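Side-chain contacts in putative polysaccharide deacetylase (Bdellovibrio bacteriovorus HD100, PDB 5JP6), which belongs to carbohydrate esterase family 4, binds zinc and probably removes acetyl groups from the peptidoglycan of the cell wall: residues A55-A58 with N59-H62; L349-L352 with Y353-G356; S143-F146 with P147-T150. The protein carries 1 engineered substitution. All blocks are in the same frame, centred on the assembly; numbering follows the deposited sequence. Where two conformers were deposited one is given.

The three contacts show how side chains a few residues apart are arranged according to their place in a fold. Contact 1 lies on helix 53-66 in the helical N-terminal region and is the most hydrophobic, its aromatic pair buried between helices. Contacts 2 and 3 lie on the opposite side of the chain's centre and share no element with it. Contact 2, at the C-terminal end of helix 339-354, is a polar surface network above buried leucines; contact 3 is an exposed loop with one buried phenylalanine. Contact 3 packs on the helix of contact 2: F146 touches L352 and Y353, F144 touches R350, and the rings of F144 and Y353 stack, with Y353 CD1 3.4 Å from F144 CD2.

Contact 1. Residues A55-A58 with N59-H62; sequences ALFA and NWRH
L56 and W60, one helical turn apart, meet through backbone and side chain alike. The L56 carbonyl serves two donors: W60 N bonds to L56 O at 2.9 Å, and a water donates to the same oxygen at a similar distance. That water accepts in turn from N59 ND2, 3.0 Å from its oxygen, and so links the amide to the carbonyl; ND2 has a further, weak bond to E63. With W60 CG beside its own backbone N (chi1 -70°), the indole lies back along the helix, one face over L56 O. L56 CB stands over the six-membered ring, 4.1 Å from its centroid, in a CH-pi contact. The CE3-CZ3 edge of the indole meets F57: this is a T-shaped pair in which the W60 edge points at the F57 face, with centroids 5.2 Å apart and planes at 76°. F57 O is satisfied by R61 N at 2.8 Å. The R61 chain bends at chi3 (-53°), which lays a guanidinium face over A58 CA, while NH1 is held by N102 OD1. A55 O and A58 O receive N59 N and H62 N. The whole is a regular alpha-helical i to i+4 ladder carrying an i, i+3 aromatic pair on its buried side, where W60 and F57 pack against helices 71-83 and 103-106, as in a helical bundle.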
loop_
_atom_site.group_PDB
_atom_site.type_symbol
_atom_site.label_atom_id
_atom_site.label_comp_id
_atom_site.label_asym_id
_atom_site.label_seq_id
_atom_site.Cartn_x
_atom_site.Cartn_y
_atom_site.Cartn_z
ATOM N N ALA A 55 -10.025 -5.491 9.735
ATOM C CA ALA A 55 -11.100 -5.222 10.706
ATOM C C ALA A 55 -11.542 -6.516 11.384
ATOM O O ALA A 55 -11.768 -6.530 12.610
ATOM C CB ALA A 55 -12.296 -4.566 10.041
ATOM N N LEU A 56 -11.670 -7.601 10.597
ATOM C CA LEU A 56 -12.109 -8.908 11.151
ATOM C C LEU A 56 -11.122 -9.357 12.247
ATOM O O LEU A 56 -11.517 -9.752 13.360
ATOM C CB LEU A 56 -12.163 -9.972 10.059
ATOM C CG LEU A 56 -13.284 -9.866 9.025
ATOM C CD1 LEU A 56 -13.184 -11.028 8.055
ATOM C CD2 LEU A 56 -14.645 -9.857 9.726
ATOM N N PHE A 57 -9.831 -9.287 11.950
ATOM C CA PHE A 57 -8.815 -9.729 12.927
ATOM C C PHE A 57 -8.709 -8.778 14.121
ATOM O O PHE A 57 -8.479 -9.251 15.224
ATOM C CB PHE A 57 -7.433 -9.971 12.288
ATOM C CG PHE A 57 -7.222 -11.363 11.773
ATOM C CD1 PHE A 57 -7.803 -11.680 10.533
ATOM C CD2 PHE A 57 -6.519 -12.334 12.444
ATOM C CE1 PHE A 57 -7.643 -12.950 9.996
ATOM C CE2 PHE A 57 -6.369 -13.596 11.898
ATOM C CZ PHE A 57 -6.934 -13.892 10.674
ATOM N N ALA A 58 -8.910 -7.469 13.931
ATOM C CA ALA A 58 -8.915 -6.575 15.081
ATOM C C ALA A 58 -10.054 -6.985 16.020
ATOM O O ALA A 58 -9.893 -7.076 17.239
ATOM C CB ALA A 58 -9.057 -5.127 14.660
ATOM N N ASN A 59 -11.212 -7.281 15.464
ATOM C CA ASN A 59 -12.323 -7.708 16.302
ATOM C C ASN A 59 -12.065 -9.060 16.951
ATOM O O ASN A 59 -12.370 -9.240 18.116
ATOM C CB ASN A 59 -13.607 -7.787 15.497
ATOM C CG ASN A 59 -14.774 -8.267 16.338
ATOM O OD1 ASN A 59 -15.180 -7.609 17.309
ATOM N ND2 ASN A 59 -15.276 -9.434 16.024
ATOM N N TRP A 60 -11.500 -10.007 16.200
ATOM C CA TRP A 60 -11.163 -11.319 16.781
ATOM C C TRP A 60 -10.113 -11.200 17.886
ATOM O O TRP A 60 -10.199 -11.895 18.880
ATOM C CB TRP A 60 -10.730 -12.352 15.712
ATOM C CG TRP A 60 -11.877 -12.776 14.845
ATOM C CD1 TRP A 60 -13.195 -12.948 15.239
ATOM C CD2 TRP A 60 -11.832 -13.117 13.464
ATOM N NE1 TRP A 60 -13.955 -13.341 14.181
ATOM C CE2 TRP A 60 -13.158 -13.448 13.073
ATOM C CE3 TRP A 60 -10.815 -13.164 12.507
ATOM C CZ2 TRP A 60 -13.487 -13.831 11.774
ATOM C CZ3 TRP A 60 -11.144 -13.544 11.220
ATOM C CH2 TRP A 60 -12.476 -13.871 10.855
ATOM N N ARG A 61 -9.134 -10.317 17.731
ATOM C CA ARG A 61 -8.191 -10.119 18.812
ATOM C C ARG A 61 -8.920 -9.629 20.057
ATOM O O ARG A 61 -8.587 -10.057 21.158
ATOM C CB ARG A 61 -7.086 -9.145 18.442
ATOM C CG ARG A 61 -6.084 -9.672 17.457
ATOM C CD ARG A 61 -4.832 -8.817 17.358
ATOM N NE ARG A 61 -5.123 -7.417 17.108
ATOM C CZ ARG A 61 -5.288 -6.881 15.894
ATOM N NH1 ARG A 61 -5.235 -7.631 14.793
ATOM N NH2 ARG A 61 -5.542 -5.588 15.776
ATOM N N HIS A 62 -9.880 -8.710 19.889
ATOM C CA HIS A 62 -10.643 -8.200 21.030
ATOM C C HIS A 62 -11.473 -9.306 21.682
ATOM O O HIS A 62 -11.438 -9.490 22.900
ATOM C CB HIS A 62 -11.514 -7.032 20.616
ATOM C CG HIS A 62 -12.278 -6.434 21.744
ATOM N ND1 HIS A 62 -11.724 -5.505 22.598
ATOM C CD2 HIS A 62 -13.532 -6.672 22.198
ATOM C CE1 HIS A 62 -12.618 -5.166 23.510
ATOM N NE2 HIS A 62 -13.724 -5.860 23.287
HETATM O O HOH W 1 -14.391 -10.352 13.338
#

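Contact 2. Residues L349-L352 with Y353-G356; sequences LREL and YNRG
E351 reaches forward along the helix to both N354 and R355, giving one carboxylate oxygen to each. Its chain curls at chi2 (-63°), which brings the carboxylate across the ends of the two later side chains. R355, its chain extended from CG to NE, presents NE to E351 OE1 at 2.8 Å. The oxygen uses its anti lone pair, but the two flat groups stand nearly perpendicular, 84° apart. The salt bridge is therefore not the flat, two-pronged kind: R355 NH2 adds just a weak bond to the same OE1. On the other oxygen, N354 ND2 lies 3.1 Å from E351 OE2 and approaches from above the carboxylate plane, although OE2 itself lies in the plane of the amide. The opposite end of that amide turns to R350, where NE points almost straight at N354 OD1, 2.7 Å away at 171°, again with the planes steeply crossed. R350 was modelled in two conformers; the bond described is that of one of them. Thus the amide bridges a cation and an anion, and donor and acceptor ends are both used. The helix closes in a Schellman motif, in which G356, at positive phi, gives its N to Y353 O at 3.1 Å. Behind this polar surface, L349 and L352 rest on L173 and V171 of central strand 170-176. L352 also touches V324 of helix 313-327, the helix to which R355 NH1 is tied by a salt bridge with E325.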
loop_
_atom_site.group_PDB
_atom_site.type_symbol
_atom_site.label_atom_id
_atom_site.label_comp_id
_atom_site.label_asym_id
_atom_site.label_seq_id
_atom_site.Cartn_x
_atom_site.Cartn_y
_atom_site.Cartn_z
ATOM N N LEU A 349 7.660 -2.696 -14.114
ATOM C CA LEU A 349 8.643 -1.723 -14.515
ATOM C C LEU A 349 9.218 -2.017 -15.910
ATOM O O LEU A 349 9.406 -1.105 -16.703
ATOM C CB LEU A 349 9.722 -1.612 -13.444
ATOM C CG LEU A 349 9.254 -1.088 -12.069
ATOM C CD1 LEU A 349 10.314 -1.320 -10.997
ATOM C CD2 LEU A 349 8.833 0.358 -12.162
ATOM N N ARG A 350 9.505 -3.284 -16.176
ATOM C CA ARG A 350 9.983 -3.668 -17.491
ATOM C C ARG A 350 8.943 -3.351 -18.562
ATOM O O ARG A 350 9.292 -2.825 -19.623
ATOM C CB ARG A 350 10.401 -5.145 -17.505
ATOM C CG ARG A 350 10.836 -5.695 -18.876
ATOM C CD ARG A 350 12.002 -4.980 -19.557
ATOM N NE ARG A 350 12.087 -5.274 -20.996
ATOM C CZ ARG A 350 12.733 -6.290 -21.558
ATOM N NH1 ARG A 350 13.415 -7.171 -20.839
ATOM N NH2 ARG A 350 12.706 -6.417 -22.877
ATOM N N GLU A 351 7.676 -3.643 -18.295
ATOM C CA GLU A 351 6.623 -3.318 -19.279
ATOM C C GLU A 351 6.461 -1.800 -19.475
ATOM O O GLU A 351 6.271 -1.386 -20.615
ATOM C CB GLU A 351 5.310 -3.967 -18.921
ATOM C CG GLU A 351 5.245 -5.421 -19.333
ATOM C CD GLU A 351 5.355 -5.546 -20.856
ATOM O OE1 GLU A 351 4.552 -4.882 -21.573
ATOM O OE2 GLU A 351 6.265 -6.263 -21.310
ATOM N N LEU A 352 6.545 -0.981 -18.419
ATOM C CA LEU A 352 6.507 0.492 -18.600
ATOM C C LEU A 352 7.614 0.860 -19.595
ATOM O O LEU A 352 7.396 1.640 -20.537
ATOM C CB LEU A 352 6.709 1.251 -17.301
ATOM C CG LEU A 352 5.579 1.326 -16.312
ATOM C CD1 LEU A 352 6.022 2.148 -15.111
ATOM C CD2 LEU A 352 4.321 1.878 -16.944
ATOM N N TYR A 353 8.822 0.362 -19.352
ATOM C CA TYR A 353 9.941 0.637 -20.221
ATOM C C TYR A 353 9.687 0.178 -21.677
ATOM O O TYR A 353 9.837 0.975 -22.624
ATOM C CB TYR A 353 11.194 -0.034 -19.662
ATOM C CG TYR A 353 12.422 0.236 -20.462
ATOM C CD1 TYR A 353 13.108 1.436 -20.311
ATOM C CD2 TYR A 353 12.917 -0.709 -21.329
ATOM C CE1 TYR A 353 14.261 1.684 -21.016
ATOM C CE2 TYR A 353 14.071 -0.464 -22.046
ATOM C CZ TYR A 353 14.720 0.735 -21.883
ATOM O OH TYR A 353 15.854 0.936 -22.588
ATOM N N ASN A 354 9.183 -1.052 -21.818
ATOM C CA ASN A 354 8.874 -1.615 -23.125
ATOM C C ASN A 354 7.842 -0.781 -23.896
ATOM O O ASN A 354 7.892 -0.648 -25.155
ATOM C CB ASN A 354 8.394 -3.072 -23.042
ATOM C CG ASN A 354 9.480 -4.057 -22.668
ATOM O OD1 ASN A 354 10.673 -3.778 -22.780
ATOM N ND2 ASN A 354 9.036 -5.242 -22.201
ATOM N N ARG A 355 6.882 -0.245 -23.161
ATOM C CA ARG A 355 5.758 0.507 -23.719
ATOM C C ARG A 355 6.051 1.976 -23.964
ATOM O O ARG A 355 5.164 2.690 -24.437
ATOM C CB ARG A 355 4.516 0.314 -22.837
ATOM C CG ARG A 355 4.052 -1.138 -22.819
ATOM C CD ARG A 355 3.118 -1.423 -21.658
ATOM N NE ARG A 355 2.701 -2.827 -21.606
ATOM C CZ ARG A 355 1.514 -3.308 -21.946
ATOM N NH1 ARG A 355 0.583 -2.532 -22.462
ATOM N NH2 ARG A 355 1.288 -4.607 -21.825
ATOM N N GLY A 356 7.268 2.423 -23.628
ATOM C CA GLY A 356 7.716 3.779 -23.904
ATOM C C GLY A 356 7.397 4.790 -22.835
ATOM O O GLY A 356 7.468 6.000 -23.075
#

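Contact 3. Residues S143-F146 with P147-T150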
loop_
_atom_site.group_PDB
_atom_site.type_symbol
_atom_site.label_atom_id
_atom_site.label_comp_id
_atom_site.label_asym_id
_atom_site.label_seq_id
_atom_site.Cartn_x
_atom_site.Cartn_y
_atom_site.Cartn_z
ATOM N N SER A 143 17.839 -5.060 -16.523
ATOM C CA SER A 143 19.146 -4.373 -16.654
ATOM C C SER A 143 18.988 -3.223 -17.628
ATOM O O SER A 143 19.707 -3.099 -18.615
ATOM C CB SER A 143 20.221 -5.319 -17.132
ATOM O OG SER A 143 19.667 -6.048 -18.165
ATOM N N PHE A 144 18.038 -2.379 -17.319
ATOM C CA PHE A 144 17.840 -1.087 -17.988
ATOM C C PHE A 144 17.752 -0.041 -16.897
ATOM O O PHE A 144 17.606 -0.380 -15.721
ATOM C CB PHE A 144 16.584 -1.053 -18.885
ATOM C CG PHE A 144 15.292 -1.182 -18.142
ATOM C CD1 PHE A 144 14.726 -2.444 -17.880
ATOM C CD2 PHE A 144 14.661 -0.051 -17.647
ATOM C CE1 PHE A 144 13.558 -2.552 -17.141
ATOM C CE2 PHE A 144 13.470 -0.152 -16.959
ATOM C CZ PHE A 144 12.906 -1.382 -16.708
ATOM N N ARG A 145 17.765 1.212 -17.302
ATOM C CA ARG A 145 17.734 2.307 -16.356
ATOM C C ARG A 145 16.786 3.387 -16.880
ATOM O O ARG A 145 17.003 3.900 -17.987
ATOM C CB ARG A 145 19.141 2.868 -16.203
ATOM C CG ARG A 145 19.301 4.040 -15.268
ATOM C CD ARG A 145 20.759 4.486 -15.253
ATOM N NE ARG A 145 21.012 5.538 -14.272
ATOM C CZ ARG A 145 20.744 6.834 -14.457
ATOM N NH1 ARG A 145 20.193 7.262 -15.591
ATOM N NH2 ARG A 145 21.017 7.715 -13.491
ATOM N N PHE A 146 15.744 3.722 -16.131
ATOM C CA PHE A 146 14.932 4.885 -16.449
ATOM C C PHE A 146 15.847 6.130 -16.211
ATOM O O PHE A 146 16.625 6.178 -15.245
ATOM C CB PHE A 146 13.684 4.994 -15.525
ATOM C CG PHE A 146 12.583 3.992 -15.815
ATOM C CD1 PHE A 146 11.804 4.112 -16.973
ATOM C CD2 PHE A 146 12.280 2.944 -14.924
ATOM C CE1 PHE A 146 10.774 3.230 -17.221
ATOM C CE2 PHE A 146 11.241 2.060 -15.219
ATOM C CZ PHE A 146 10.507 2.205 -16.354
ATOM N N PRO A 147 15.733 7.151 -17.076
ATOM C CA PRO A 147 16.440 8.409 -16.782
ATOM C C PRO A 147 15.930 9.075 -15.536
ATOM O O PRO A 147 14.766 8.911 -15.161
ATOM C CB PRO A 147 16.142 9.292 -18.008
ATOM C CG PRO A 147 14.933 8.705 -18.655
ATOM C CD PRO A 147 14.819 7.259 -18.239
ATOM N N ASP A 148 16.786 9.848 -14.866
ATOM C CA ASP A 148 16.260 10.721 -13.839
ATOM C C ASP A 148 15.190 11.657 -14.413
ATOM O O ASP A 148 15.336 12.221 -15.513
ATOM C CB ASP A 148 17.369 11.608 -13.261
ATOM C CG ASP A 148 18.437 10.834 -12.484
ATOM O OD1 ASP A 148 18.165 9.746 -11.940
ATOM O OD2 ASP A 148 19.578 11.359 -12.430
ATOM N N ASN A 149 14.114 11.793 -13.654
ATOM C CA ASN A 149 13.022 12.685 -14.004
ATOM C C ASN A 149 12.247 13.085 -12.769
ATOM O O ASN A 149 11.261 12.474 -12.422
ATOM C CB ASN A 149 12.100 11.994 -15.007
ATOM C CG ASN A 149 11.214 12.975 -15.751
ATOM O OD1 ASN A 149 10.933 14.097 -15.279
ATOM N ND2 ASN A 149 10.756 12.548 -16.913
ATOM N N THR A 150 12.755 14.115 -12.101
ATOM C CA THR A 150 12.141 14.688 -10.924
ATOM C C THR A 150 11.603 16.055 -11.294
ATOM O O THR A 150 12.337 16.905 -11.778
ATOM C CB THR A 150 13.153 14.754 -9.748
ATOM O OG1 THR A 150 13.533 13.377 -9.401
ATOM C CG2 THR A 150 12.568 15.448 -8.557
HETATM O O HOH W 2 19.341 10.314 -16.094
#
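F146 and P147 meet at the peptide that joins them, with F146 CB 3.7 Å from P147 CD. The proline ring lies at the surface, whereas the F146 side chain leads inward to V359 of strand 358-364, L352 of helix 339-354 and A196. From F146 to D148 the backbone keeps to polyproline II-like angles, so the chain runs extended and turns these side chains in different directions. R145 spans the proline. Its CG is anti to the backbone N (chi1 179°), and the straight chain beyond carries the guanidinium past P147, where NH1 comes within 4.1 Å of P147 CA. R145 NH2 then lies 3.8 Å from D148 OD1, a long salt bridge in which the oxygen stands well out of the guanidinium plane. No N-H is aimed at it; OD1 is bonded instead to N195 ND2, which also binds F146 O. A water in the guanidinium plane makes the more directional link, accepting from R145 NH1 at 3.2 Å and from D148 N at 2.9 Å. Such chemistry suggests that charge attraction and a water guide R145, while the loop is probably held more by F146, through its packing and backbone bonding with V194, and by N195 ND2.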